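Local coordinates for extracellular solute-binding protein, family 1 (Bifidobacterium longum subsp. infantis, PDB 6FTH) that probably captures human milk oligosaccharides outside the cell and hands them to an ABC transporter for uptake, at residues 311-316 and 429-434; 213-218 and 294-299; 168-171 and 175-178; 299-302 and 307-310; 330-335 and 446-451. One frame throughout, in Å; residues are numbered along the deposited sequence.

Contact 1: 311-316 and 429-434; sequences YIPIPV and LEANKP
P313 packs against A431 and P434, and P315 against P434. The contact is apolar and rests on three proline rings and one alanine. The P313 ring lies obliquely across that of P434, with CG of P313 3.9 Å from CG of P434. Its other neighbour is A431, whose CB is a looser 4.5 Å from P313 CG. P315 adds a smaller patch, its CD 4.4 Å from P434 CB.

Carbonyl oxygens fill in between the rings. P434 CG sits 3.6 Å from O of P313, and P315 CG is 3.6 Å from O of P434. O of A431 lies 3.7 Å from P313 CB and has no hydrogen-bonding partner in the model. No hydrogen bond crosses between 311-316 and 429-434.

Strand 311-313 is an outermost strand of a four-stranded mixed sheet, next to 154-158. Here it meets the C-terminal part of helix 423-432, so the contact joins a sheet edge to a helix far along the chain. I312 and I314 are paired by backbone bonds to I157 and M155. Q300 of helix 300-304 touches both P313 and A431.

One ion pair lies within 429-434. K433 NZ donates to E430 OE2 at 2.7 Å, on the syn side and 26° out of the carboxylate plane. N432 binds H154 and T151 through its amide.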
# COMPACT_ATOMS: atom_id res chain seq x y z
N TYR A 311 5.63 -22.03 -3.31
CA TYR A 311 4.49 -21.25 -2.84
C TYR A 311 3.69 -20.69 -4.00
O TYR A 311 4.26 -20.24 -5.01
CB TYR A 311 4.92 -20.12 -1.90
CG TYR A 311 5.43 -20.63 -0.58
CD1 TYR A 311 6.75 -21.03 -0.43
CD2 TYR A 311 4.59 -20.74 0.51
CE1 TYR A 311 7.23 -21.50 0.78
CE2 TYR A 311 5.05 -21.19 1.74
CZ TYR A 311 6.38 -21.59 1.86
OH TYR A 311 6.85 -22.08 3.07
N ILE A 312 2.37 -20.68 -3.83
CA ILE A 312 1.47 -20.05 -4.79
C ILE A 312 0.52 -19.10 -4.07
O ILE A 312 0.22 -19.28 -2.87
CB ILE A 312 0.66 -21.08 -5.59
CG1 ILE A 312 -0.31 -21.85 -4.67
CG2 ILE A 312 1.62 -22.04 -6.31
CD1 ILE A 312 -1.26 -22.80 -5.40
N PRO A 313 0.01 -18.08 -4.77
CA PRO A 313 -1.07 -17.27 -4.21
C PRO A 313 -2.36 -18.02 -4.45
O PRO A 313 -2.59 -18.56 -5.53
CB PRO A 313 -1.03 -16.00 -5.08
CG PRO A 313 0.06 -16.24 -6.16
CD PRO A 313 0.32 -17.71 -6.15
N ILE A 314 -3.21 -18.05 -3.43
CA ILE A 314 -4.53 -18.67 -3.58
C ILE A 314 -5.67 -17.69 -3.34
O ILE A 314 -5.57 -16.79 -2.49
CB ILE A 314 -4.73 -19.88 -2.65
CG1 ILE A 314 -4.51 -19.49 -1.20
CG2 ILE A 314 -3.83 -21.02 -3.10
CD1 ILE A 314 -4.98 -20.56 -0.21
N PRO A 315 -6.80 -17.89 -4.01
CA PRO A 315 -8.01 -17.17 -3.61
C PRO A 315 -8.29 -17.44 -2.14
O PRO A 315 -8.00 -18.52 -1.61
CB PRO A 315 -9.08 -17.80 -4.50
CG PRO A 315 -8.30 -18.36 -5.71
CD PRO A 315 -7.05 -18.84 -5.12
N VAL A 316 -8.89 -16.47 -1.46
CA VAL A 316 -9.10 -16.67 -0.02
C VAL A 316 -10.20 -17.70 0.19
O VAL A 316 -11.21 -17.68 -0.53
CB VAL A 316 -9.44 -15.34 0.67
CG1 VAL A 316 -10.88 -14.85 0.34
CG2 VAL A 316 -9.23 -15.45 2.20
N LEU A 429 2.46 -8.63 -10.63
CA LEU A 429 1.50 -9.00 -11.67
C LEU A 429 1.12 -10.48 -11.57
O LEU A 429 -0.06 -10.84 -11.60
CB LEU A 429 2.14 -8.74 -13.04
CG LEU A 429 1.54 -7.86 -14.14
CD1 LEU A 429 2.01 -8.41 -15.51
CD2 LEU A 429 0.04 -7.69 -14.10
N GLU A 430 2.13 -11.34 -11.42
CA GLU A 430 1.88 -12.77 -11.32
C GLU A 430 1.12 -13.10 -10.04
O GLU A 430 0.17 -13.91 -10.06
CB GLU A 430 3.21 -13.53 -11.36
CG GLU A 430 3.82 -13.54 -12.74
CD GLU A 430 2.97 -14.31 -13.73
OE1 GLU A 430 2.52 -15.43 -13.39
OE2 GLU A 430 2.74 -13.79 -14.84
N ALA A 431 1.49 -12.49 -8.93
CA ALA A 431 0.80 -12.74 -7.67
C ALA A 431 -0.65 -12.30 -7.72
O ALA A 431 -1.47 -12.82 -6.95
CB ALA A 431 1.50 -12.02 -6.52
N ASN A 432 -0.99 -11.36 -8.59
CA ASN A 432 -2.38 -10.89 -8.65
C ASN A 432 -3.26 -11.71 -9.58
O ASN A 432 -4.49 -11.60 -9.49
CB ASN A 432 -2.41 -9.40 -9.00
CG ASN A 432 -2.16 -8.55 -7.77
OD1 ASN A 432 -2.53 -8.95 -6.66
ND2 ASN A 432 -1.52 -7.38 -7.94
N LYS A 433 -2.70 -12.54 -10.45
CA LYS A 433 -3.54 -13.29 -11.38
C LYS A 433 -4.59 -14.15 -10.67
O LYS A 433 -5.74 -14.18 -11.14
CB LYS A 433 -2.68 -14.12 -12.34
CG LYS A 433 -1.99 -13.27 -13.37
CD LYS A 433 -1.04 -14.11 -14.22
CE LYS A 433 -0.31 -13.27 -15.27
NZ LYS A 433 0.46 -14.13 -16.21
N PRO A 434 -4.28 -14.85 -9.57
CA PRO A 434 -5.29 -15.72 -8.95
C PRO A 434 -6.45 -14.96 -8.31
O PRO A 434 -7.44 -15.61 -7.93
CB PRO A 434 -4.49 -16.51 -7.90
CG PRO A 434 -3.09 -16.47 -8.38
CD PRO A 434 -2.95 -15.09 -8.99

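Contact 2: 213-218 and 294-299; sequences PMLLLN and VSFGWS
F296 turns its ring toward 213-218 with chi1 -62°, which sets CG beside its own backbone N and opposite the carbonyl carbon. L215 shares this first torsion, and its chi2 of 165° extends CD1 along the phenyl group. The leucine and the phenyl group overlap while running opposite ways.

L215 supplies the closest approach. Its CD1 is 3.7 Å from F296 CD1 and runs back along the ring toward CB of F296. Nearer the outer end of the ring, CB of L215 makes a CH-pi contact over one face. It lies 4.3 Å from the centroid and 21° off the ring normal, offset toward the rim. L216 comes in roughly perpendicular to F296, and its CD2 reaches the ring edge 4.1 Å from CZ. CA of P213 approaches F296 CE2 obliquely at 4.1 Å. On this side the ring meets backbone and side-chain carbons of one short turn.

That turn is a 3-10 segment. L216 N donates to O of P213, and L217 N to O of M214. O of L215 accepts twice, from N of N218 and from N218 ND2, the latter at 3.0 Å.

No hydrogen bond joins the two segments, and all four touching residues are buried. The contact packs the 3-10 turn onto strand 292-297. Y258 of helix 249-263 touches both L216 and F296, and M155 of the adjacent strand 154-158 also touches F296.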
# COMPACT_ATOMS: atom_id res chain seq x y z
N PRO A 213 -3.70 -10.00 9.36
CA PRO A 213 -4.57 -11.19 9.49
C PRO A 213 -6.02 -10.87 9.14
O PRO A 213 -6.77 -11.77 8.77
CB PRO A 213 -4.44 -11.59 10.97
CG PRO A 213 -3.84 -10.37 11.68
CD PRO A 213 -3.01 -9.67 10.61
N MET A 214 -6.41 -9.60 9.25
CA MET A 214 -7.81 -9.27 8.95
C MET A 214 -8.11 -9.27 7.47
O MET A 214 -9.23 -8.97 7.07
CB MET A 214 -8.22 -7.95 9.60
CG MET A 214 -8.18 -8.00 11.11
SD MET A 214 -9.04 -9.45 11.71
CE MET A 214 -8.60 -9.49 13.46
N LEU A 215 -7.15 -9.63 6.64
CA LEU A 215 -7.48 -9.95 5.26
C LEU A 215 -8.50 -11.08 5.17
O LEU A 215 -9.15 -11.23 4.13
CB LEU A 215 -6.22 -10.28 4.50
CG LEU A 215 -5.32 -9.10 4.16
CD1 LEU A 215 -3.96 -9.61 3.74
CD2 LEU A 215 -5.94 -8.23 3.04
N LEU A 216 -8.68 -11.88 6.23
CA LEU A 216 -9.75 -12.89 6.24
C LEU A 216 -11.15 -12.27 6.24
O LEU A 216 -12.13 -12.99 6.02
CB LEU A 216 -9.59 -13.89 7.39
CG LEU A 216 -8.48 -14.93 7.21
CD1 LEU A 216 -8.62 -15.98 8.30
CD2 LEU A 216 -8.51 -15.60 5.85
N LEU A 217 -11.27 -10.96 6.46
CA LEU A 217 -12.59 -10.34 6.28
C LEU A 217 -13.10 -10.55 4.87
O LEU A 217 -14.32 -10.64 4.66
CB LEU A 217 -12.52 -8.84 6.57
CG LEU A 217 -12.47 -8.45 8.04
CD1 LEU A 217 -11.97 -7.02 8.25
CD2 LEU A 217 -13.86 -8.63 8.66
N ASN A 218 -12.21 -10.67 3.89
CA ASN A 218 -12.65 -10.90 2.52
C ASN A 218 -13.40 -12.23 2.39
O ASN A 218 -14.30 -12.36 1.54
CB ASN A 218 -11.44 -10.86 1.58
CG ASN A 218 -10.87 -9.45 1.45
OD1 ASN A 218 -11.49 -8.54 0.86
ND2 ASN A 218 -9.68 -9.25 2.00
N VAL A 294 1.12 -21.20 5.41
CA VAL A 294 0.23 -20.16 4.89
C VAL A 294 0.65 -18.82 5.49
O VAL A 294 0.90 -18.72 6.69
CB VAL A 294 -1.25 -20.47 5.25
CG1 VAL A 294 -2.15 -19.27 4.90
CG2 VAL A 294 -1.73 -21.74 4.55
N SER A 295 0.72 -17.79 4.66
CA SER A 295 1.01 -16.45 5.15
C SER A 295 0.46 -15.42 4.17
O SER A 295 0.09 -15.75 3.04
CB SER A 295 2.50 -16.22 5.40
OG SER A 295 3.21 -16.22 4.18
N PHE A 296 0.38 -14.17 4.62
CA PHE A 296 -0.02 -13.07 3.76
C PHE A 296 1.19 -12.25 3.37
O PHE A 296 2.11 -12.05 4.18
CB PHE A 296 -1.05 -12.18 4.47
CG PHE A 296 -2.32 -12.88 4.83
CD1 PHE A 296 -3.25 -13.20 3.86
CD2 PHE A 296 -2.60 -13.20 6.14
CE1 PHE A 296 -4.43 -13.85 4.21
CE2 PHE A 296 -3.77 -13.84 6.50
CZ PHE A 296 -4.70 -14.15 5.55
N GLY A 297 1.21 -11.76 2.13
CA GLY A 297 2.35 -10.98 1.71
C GLY A 297 2.16 -10.34 0.35
O GLY A 297 1.06 -10.32 -0.21
N TRP A 298 3.28 -9.83 -0.18
CA TRP A 298 3.35 -9.04 -1.42
C TRP A 298 3.61 -9.91 -2.64
O TRP A 298 2.89 -9.80 -3.64
CB TRP A 298 4.50 -8.04 -1.26
CG TRP A 298 4.88 -7.25 -2.48
CD1 TRP A 298 5.91 -7.53 -3.34
CD2 TRP A 298 4.28 -6.05 -2.95
NE1 TRP A 298 5.97 -6.57 -4.33
CE2 TRP A 298 4.97 -5.65 -4.11
CE3 TRP A 298 3.21 -5.27 -2.50
CZ2 TRP A 298 4.66 -4.49 -4.81
CZ3 TRP A 298 2.90 -4.12 -3.22
CH2 TRP A 298 3.61 -3.75 -4.36
N SER A 299 4.63 -10.77 -2.58
CA SER A 299 4.96 -11.69 -3.67
C SER A 299 5.70 -12.88 -3.07
O SER A 299 6.26 -12.79 -1.98
CB SER A 299 5.84 -11.02 -4.73
OG SER A 299 7.13 -10.82 -4.21

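Contact 3: 168-171 and 175-178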
# COMPACT_ATOMS: atom_id res chain seq x y z
N GLN A 168 -5.91 -30.79 -1.59
CA GLN A 168 -6.28 -29.76 -2.54
C GLN A 168 -6.15 -28.38 -1.89
O GLN A 168 -6.15 -28.25 -0.67
CB GLN A 168 -7.71 -29.97 -3.01
CG GLN A 168 -7.88 -31.26 -3.81
CD GLN A 168 -9.28 -31.40 -4.39
OE1 GLN A 168 -10.09 -30.49 -4.32
NE2 GLN A 168 -9.56 -32.57 -4.96
N VAL A 169 -6.04 -27.36 -2.73
CA VAL A 169 -6.08 -25.99 -2.22
C VAL A 169 -7.40 -25.78 -1.47
O VAL A 169 -8.48 -26.11 -2.01
CB VAL A 169 -5.94 -24.99 -3.38
CG1 VAL A 169 -6.30 -23.58 -2.91
CG2 VAL A 169 -4.53 -25.03 -3.90
N PRO A 170 -7.39 -25.25 -0.25
CA PRO A 170 -8.64 -25.11 0.51
C PRO A 170 -9.49 -23.96 -0.00
O PRO A 170 -8.97 -22.90 -0.35
CB PRO A 170 -8.15 -24.84 1.93
CG PRO A 170 -6.82 -24.17 1.73
CD PRO A 170 -6.22 -24.87 0.56
N THR A 171 -10.81 -24.18 -0.02
CA THR A 171 -11.75 -23.17 -0.50
C THR A 171 -12.79 -22.74 0.54
O THR A 171 -13.63 -21.91 0.21
CB THR A 171 -12.49 -23.63 -1.75
OG1 THR A 171 -13.41 -24.68 -1.43
CG2 THR A 171 -11.51 -24.07 -2.84
N GLU A 175 -12.00 -26.35 5.28
CA GLU A 175 -10.94 -26.98 4.50
C GLU A 175 -9.59 -26.39 4.86
O GLU A 175 -8.59 -27.11 4.94
CB GLU A 175 -11.22 -26.80 3.01
CG GLU A 175 -12.35 -27.68 2.49
CD GLU A 175 -12.71 -27.44 1.04
OE1 GLU A 175 -12.04 -26.63 0.37
OE2 GLU A 175 -13.67 -28.08 0.57
N LEU A 176 -9.54 -25.07 5.11
CA LEU A 176 -8.27 -24.47 5.53
C LEU A 176 -7.81 -25.03 6.87
O LEU A 176 -6.62 -25.35 7.03
CB LEU A 176 -8.37 -22.95 5.56
CG LEU A 176 -7.17 -22.19 6.11
CD1 LEU A 176 -5.91 -22.45 5.28
CD2 LEU A 176 -7.50 -20.71 6.17
N GLU A 177 -8.72 -25.16 7.84
CA GLU A 177 -8.34 -25.72 9.13
C GLU A 177 -7.79 -27.13 8.95
O GLU A 177 -6.76 -27.50 9.55
CB GLU A 177 -9.54 -25.69 10.08
CG GLU A 177 -9.19 -26.17 11.45
CD GLU A 177 -10.37 -26.20 12.40
OE1 GLU A 177 -11.53 -25.97 11.97
OE2 GLU A 177 -10.14 -26.45 13.60
N ASN A 178 -8.44 -27.94 8.11
CA ASN A 178 -7.98 -29.31 7.90
C ASN A 178 -6.57 -29.33 7.31
O ASN A 178 -5.72 -30.12 7.74
CB ASN A 178 -8.96 -30.05 7.00
CG ASN A 178 -8.54 -31.48 6.73
OD1 ASN A 178 -8.52 -32.32 7.64
ND2 ASN A 178 -8.22 -31.78 5.47
O HOH W 1 -10.79 -27.84 -1.86
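The start of helix 173-185 is tied here to the loop that leads into it. E175, in the first turn, reaches back to T171, and the loop residue P170 packs against the same turn. T172, just before the helix, accepts from E175 N through OG1, as an N-cap does. The E175 carboxylate takes the N-H one residue further back, that of T171, so this is related to a capping box but is not one.

P170 provides the apolar part. Its CB rests on the helix backbone, 3.5 Å from N of L176, and lies 3.8 Å from E175 CB. Its CG meets CD1 of L176 at 4.0 Å, the two side chains crossing at a slant. L176 also touches M155 of strand 154-158 and Y257 of helix 249-263, while P170 touches I157. The helix start is thereby packed against the sheet.

The polar part centres on one oxygen. In E175, chi1 -74° and an extended chain carry the carboxylate back beside T171. N of T171 donates to E175 OE1 at 2.8 Å, with an N-H...O angle of 161°, nearly in line with the C-O bond. T171 OG1 donates to the same oxygen at 3.0 Å, from 37° out of the carboxylate plane. Three donors therefore grip OE1, since a water also gives it a proton at 2.8 Å. That water's second hydrogen bond goes to O of V169, at 2.9 Å.

Contact 4: 299-302 and 307-310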
# COMPACT_ATOMS: atom_id res chain seq x y z
N SER A 299 4.63 -10.77 -2.58
CA SER A 299 4.96 -11.69 -3.67
C SER A 299 5.70 -12.88 -3.07
O SER A 299 6.26 -12.79 -1.98
CB SER A 299 5.84 -11.02 -4.73
OG SER A 299 7.13 -10.82 -4.21
N GLN A 300 5.68 -14.00 -3.80
CA GLN A 300 6.41 -15.17 -3.30
C GLN A 300 7.88 -14.86 -3.11
O GLN A 300 8.48 -15.27 -2.11
CB GLN A 300 6.19 -16.39 -4.18
CG GLN A 300 4.75 -16.79 -4.33
CD GLN A 300 4.15 -16.24 -5.60
OE1 GLN A 300 4.01 -15.03 -5.76
NE2 GLN A 300 3.80 -17.13 -6.53
N ASP A 301 8.48 -14.09 -4.02
CA ASP A 301 9.89 -13.77 -3.85
C ASP A 301 10.13 -12.97 -2.58
O ASP A 301 11.06 -13.25 -1.82
CB ASP A 301 10.44 -13.02 -5.06
CG ASP A 301 11.94 -12.80 -4.96
OD1 ASP A 301 12.71 -13.73 -5.29
OD2 ASP A 301 12.35 -11.72 -4.50
N ALA A 302 9.32 -11.93 -2.35
CA ALA A 302 9.55 -11.08 -1.19
C ALA A 302 9.31 -11.84 0.10
O ALA A 302 10.01 -11.62 1.09
CB ALA A 302 8.63 -9.86 -1.24
N LEU A 307 12.98 -20.05 -1.38
CA LEU A 307 11.94 -21.05 -1.19
C LEU A 307 10.69 -20.76 -2.02
O LEU A 307 9.72 -21.51 -1.93
CB LEU A 307 11.55 -21.13 0.29
CG LEU A 307 12.63 -21.66 1.25
CD1 LEU A 307 12.24 -21.40 2.70
CD2 LEU A 307 12.87 -23.14 1.03
N LYS A 308 10.72 -19.72 -2.86
CA LYS A 308 9.49 -19.23 -3.48
C LYS A 308 8.84 -20.24 -4.41
O LYS A 308 7.62 -20.19 -4.61
CB LYS A 308 9.75 -17.93 -4.24
CG LYS A 308 10.69 -18.03 -5.41
CD LYS A 308 11.01 -16.61 -5.91
CE LYS A 308 11.96 -16.63 -7.12
NZ LYS A 308 12.27 -15.23 -7.58
N ASP A 309 9.61 -21.14 -5.05
CA ASP A 309 8.93 -22.01 -6.00
C ASP A 309 8.04 -23.05 -5.32
O ASP A 309 7.31 -23.74 -6.02
CB ASP A 309 9.89 -22.67 -7.01
CG ASP A 309 10.62 -21.66 -7.92
OD1 ASP A 309 10.01 -20.66 -8.38
OD2 ASP A 309 11.81 -21.89 -8.19
N GLN A 310 8.05 -23.14 -3.99
CA GLN A 310 7.11 -24.00 -3.28
C GLN A 310 5.76 -23.33 -3.04
O GLN A 310 4.82 -24.01 -2.61
CB GLN A 310 7.66 -24.43 -1.91
CG GLN A 310 9.02 -25.13 -1.96
CD GLN A 310 9.47 -25.69 -0.62
OE1 GLN A 310 8.66 -26.09 0.23
NE2 GLN A 310 10.79 -25.74 -0.42
O HOH W 2 6.20 -19.36 -6.88
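K308 forms a salt bridge with D301 and lays its aliphatic chain over the start of the helix. NZ of K308 donates to D301 OD1 at 2.8 Å, on the anti side of the carboxylate and 34° out of its plane. The lysine chain passes D301 on the way: CD of K308 is 3.7 Å from D301 CB. Nearer the backbone, K308 CB sits 3.6 Å from O of Q300 and 3.9 Å from CB of Q300.

Torsions set this up. K308 has chi1 64°, with CG wedged between the backbone N and the carbonyl carbon, and the chain is extended from there to NZ. D301 has chi1 -174°, its CG opposite the backbone N.

The contact ties the first turn of helix 300-304 to the 3-10 turn at 307-310, which leads into strand 311-313. S299 is the N-cap of that helix, its OG accepting from N of A302 at 3.1 Å.

A water provides a second link, donating to O of K308 at 2.8 Å and accepting a weak bond from Q300 NE2 at 3.3 Å. The bend at chi2 turns the Q300 amide off 307-310, toward the water and Y311. NE2 also makes a weak bond to O of Y311. Within the turn, Q310 N binds O of L307. Farther out, N427 of helix 423-432 touches S299 and D301, and Q310 OE1 accepts from N158.

Contact 5: 330-335 and 446-451; sequences DGSSAE and KDYIPD
G331 passes beside Y448 with their CA atoms 7.1 Å apart, and both segments are irregular loop. The Y448 ring lies close on the glycine backbone, its CE1 3.5 Å from C of G331. O of G331 is 3.5 Å from CZ of Y448, approaching obliquely. In Y448, chi1 -178° sets CG opposite the backbone N and carries the ring out to G331. Its OH reaches CA of S332 at 3.5 Å.

No direct hydrogen bond joins the segments; waters make the links. One donates to both S332 OG and Y448 OH. A second donates to O of G331 and to D451 OD2. A third accepts from N of S333 and lies 2.7 Å from D451 OD2.

Both sides are braced internally. Y448 OH donates to the syn lone pair of D451 OD1 at 2.9 Å. This holds the phenol and the carboxylate together on one side of the water layer. D330 OD1 accepts from N of S332, an Asx turn, and from S332 OG at 2.7 Å. The hydroxyl uses the syn lone pair, whereas the backbone N-H comes from above the carboxylate plane. S333 OG accepts from N of E335 in an ST turn.

The contact joins the loop before strand 336-337 to the loop before helix 457-484. R439 donates to O of both D330 and S332, and I449 packs on strand 235-238.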
# COMPACT_ATOMS: atom_id res chain seq x y z
N ASP A 330 -9.17 -8.30 -1.40
CA ASP A 330 -8.80 -6.90 -1.18
C ASP A 330 -8.82 -6.12 -2.49
O ASP A 330 -8.29 -6.56 -3.50
CB ASP A 330 -7.38 -6.89 -0.56
CG ASP A 330 -6.92 -5.51 -0.18
OD1 ASP A 330 -6.43 -4.77 -1.08
OD2 ASP A 330 -7.03 -5.18 1.04
N GLY A 331 -9.41 -4.93 -2.43
CA GLY A 331 -9.63 -4.14 -3.62
C GLY A 331 -8.63 -3.03 -3.86
O GLY A 331 -8.90 -2.14 -4.68
N SER A 332 -7.51 -3.04 -3.15
CA SER A 332 -6.55 -1.96 -3.30
C SER A 332 -5.86 -2.00 -4.66
O SER A 332 -5.95 -2.95 -5.44
CB SER A 332 -5.44 -2.09 -2.25
OG SER A 332 -5.90 -2.17 -0.91
N SER A 333 -5.12 -0.92 -4.89
CA SER A 333 -4.24 -0.74 -6.04
C SER A 333 -2.89 -0.28 -5.54
O SER A 333 -2.81 0.62 -4.71
CB SER A 333 -4.82 0.32 -6.97
OG SER A 333 -3.82 0.77 -7.90
N ALA A 334 -1.83 -0.90 -6.05
CA ALA A 334 -0.48 -0.51 -5.71
C ALA A 334 0.08 0.53 -6.67
O ALA A 334 1.28 0.82 -6.62
CB ALA A 334 0.42 -1.74 -5.73
N GLU A 335 -0.74 1.13 -7.51
CA GLU A 335 -0.19 1.90 -8.62
C GLU A 335 0.15 3.35 -8.25
O GLU A 335 1.21 3.85 -8.65
CB GLU A 335 -1.17 1.88 -9.80
CG GLU A 335 -0.60 2.55 -11.06
CD GLU A 335 -1.51 2.55 -12.23
OE1 GLU A 335 -2.53 1.83 -12.24
OE2 GLU A 335 -1.19 3.30 -13.17
N LYS A 446 -19.32 0.88 -5.59
CA LYS A 446 -20.41 0.67 -4.65
C LYS A 446 -20.02 -0.21 -3.46
O LYS A 446 -20.64 -0.11 -2.40
CB LYS A 446 -21.65 0.10 -5.36
CG LYS A 446 -22.13 1.08 -6.43
CD LYS A 446 -23.56 0.85 -6.86
CE LYS A 446 -23.67 -0.34 -7.75
NZ LYS A 446 -25.13 -0.67 -7.92
N ASP A 447 -18.97 -1.05 -3.60
CA ASP A 447 -18.59 -2.02 -2.59
C ASP A 447 -17.18 -1.77 -2.05
O ASP A 447 -16.56 -2.69 -1.49
CB ASP A 447 -18.70 -3.46 -3.13
CG ASP A 447 -20.07 -3.80 -3.67
OD1 ASP A 447 -21.07 -3.33 -3.11
OD2 ASP A 447 -20.14 -4.57 -4.65
N TYR A 448 -16.67 -0.56 -2.24
CA TYR A 448 -15.31 -0.20 -1.87
C TYR A 448 -15.28 1.32 -1.76
O TYR A 448 -15.75 2.00 -2.68
CB TYR A 448 -14.34 -0.66 -2.98
CG TYR A 448 -12.87 -0.39 -2.72
CD1 TYR A 448 -12.11 -1.31 -2.04
CD2 TYR A 448 -12.24 0.76 -3.20
CE1 TYR A 448 -10.76 -1.08 -1.80
CE2 TYR A 448 -10.90 0.98 -2.99
CZ TYR A 448 -10.18 0.06 -2.28
OH TYR A 448 -8.84 0.30 -2.04
N ILE A 449 -14.77 1.85 -0.66
CA ILE A 449 -14.60 3.29 -0.52
C ILE A 449 -13.41 3.71 -1.38
O ILE A 449 -12.28 3.33 -1.06
CB ILE A 449 -14.38 3.68 0.94
CG1 ILE A 449 -15.58 3.23 1.80
CG2 ILE A 449 -14.13 5.17 1.04
CD1 ILE A 449 -15.26 3.25 3.28
N PRO A 450 -13.61 4.43 -2.48
CA PRO A 450 -12.48 4.71 -3.37
C PRO A 450 -11.35 5.47 -2.69
O PRO A 450 -11.55 6.27 -1.75
CB PRO A 450 -13.10 5.52 -4.52
CG PRO A 450 -14.52 5.04 -4.56
CD PRO A 450 -14.88 4.87 -3.09
N ASP A 451 -10.14 5.20 -3.18
CA ASP A 451 -8.95 5.75 -2.57
C ASP A 451 -8.94 7.27 -2.58
O ASP A 451 -8.25 7.88 -1.75
CB ASP A 451 -7.73 5.22 -3.34
CG ASP A 451 -7.63 3.71 -3.33
OD1 ASP A 451 -8.25 3.08 -2.46
OD2 ASP A 451 -6.89 3.16 -4.20
O HOH W 3 -8.48 0.79 -5.52
O HOH W 4 -6.18 0.64 -0.59
O HOH W 5 -5.35 1.30 -3.04

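How the contacts relate
Contacts 1 and 2 reach the same four-stranded sheet, and contact 4 lies on the connection between two of its strands. Contacts 1 and 2 have centres 11 Å apart and touch where V316 CG2 meets L216 CD2 at 3.7 Å. Contacts 1 and 4 are also 11 Å apart at their centres, joined through Q300. Contact 2 runs into contact 4 through the shared S299. Contact 3 lies 16 Å from contact 1, centre to centre, and V169 packs on I314 between them. Contact 5 touches contact 2, where A334 CB is 4.0 Å from W298 CH2, but is about 25 Å from contact 4 between centres.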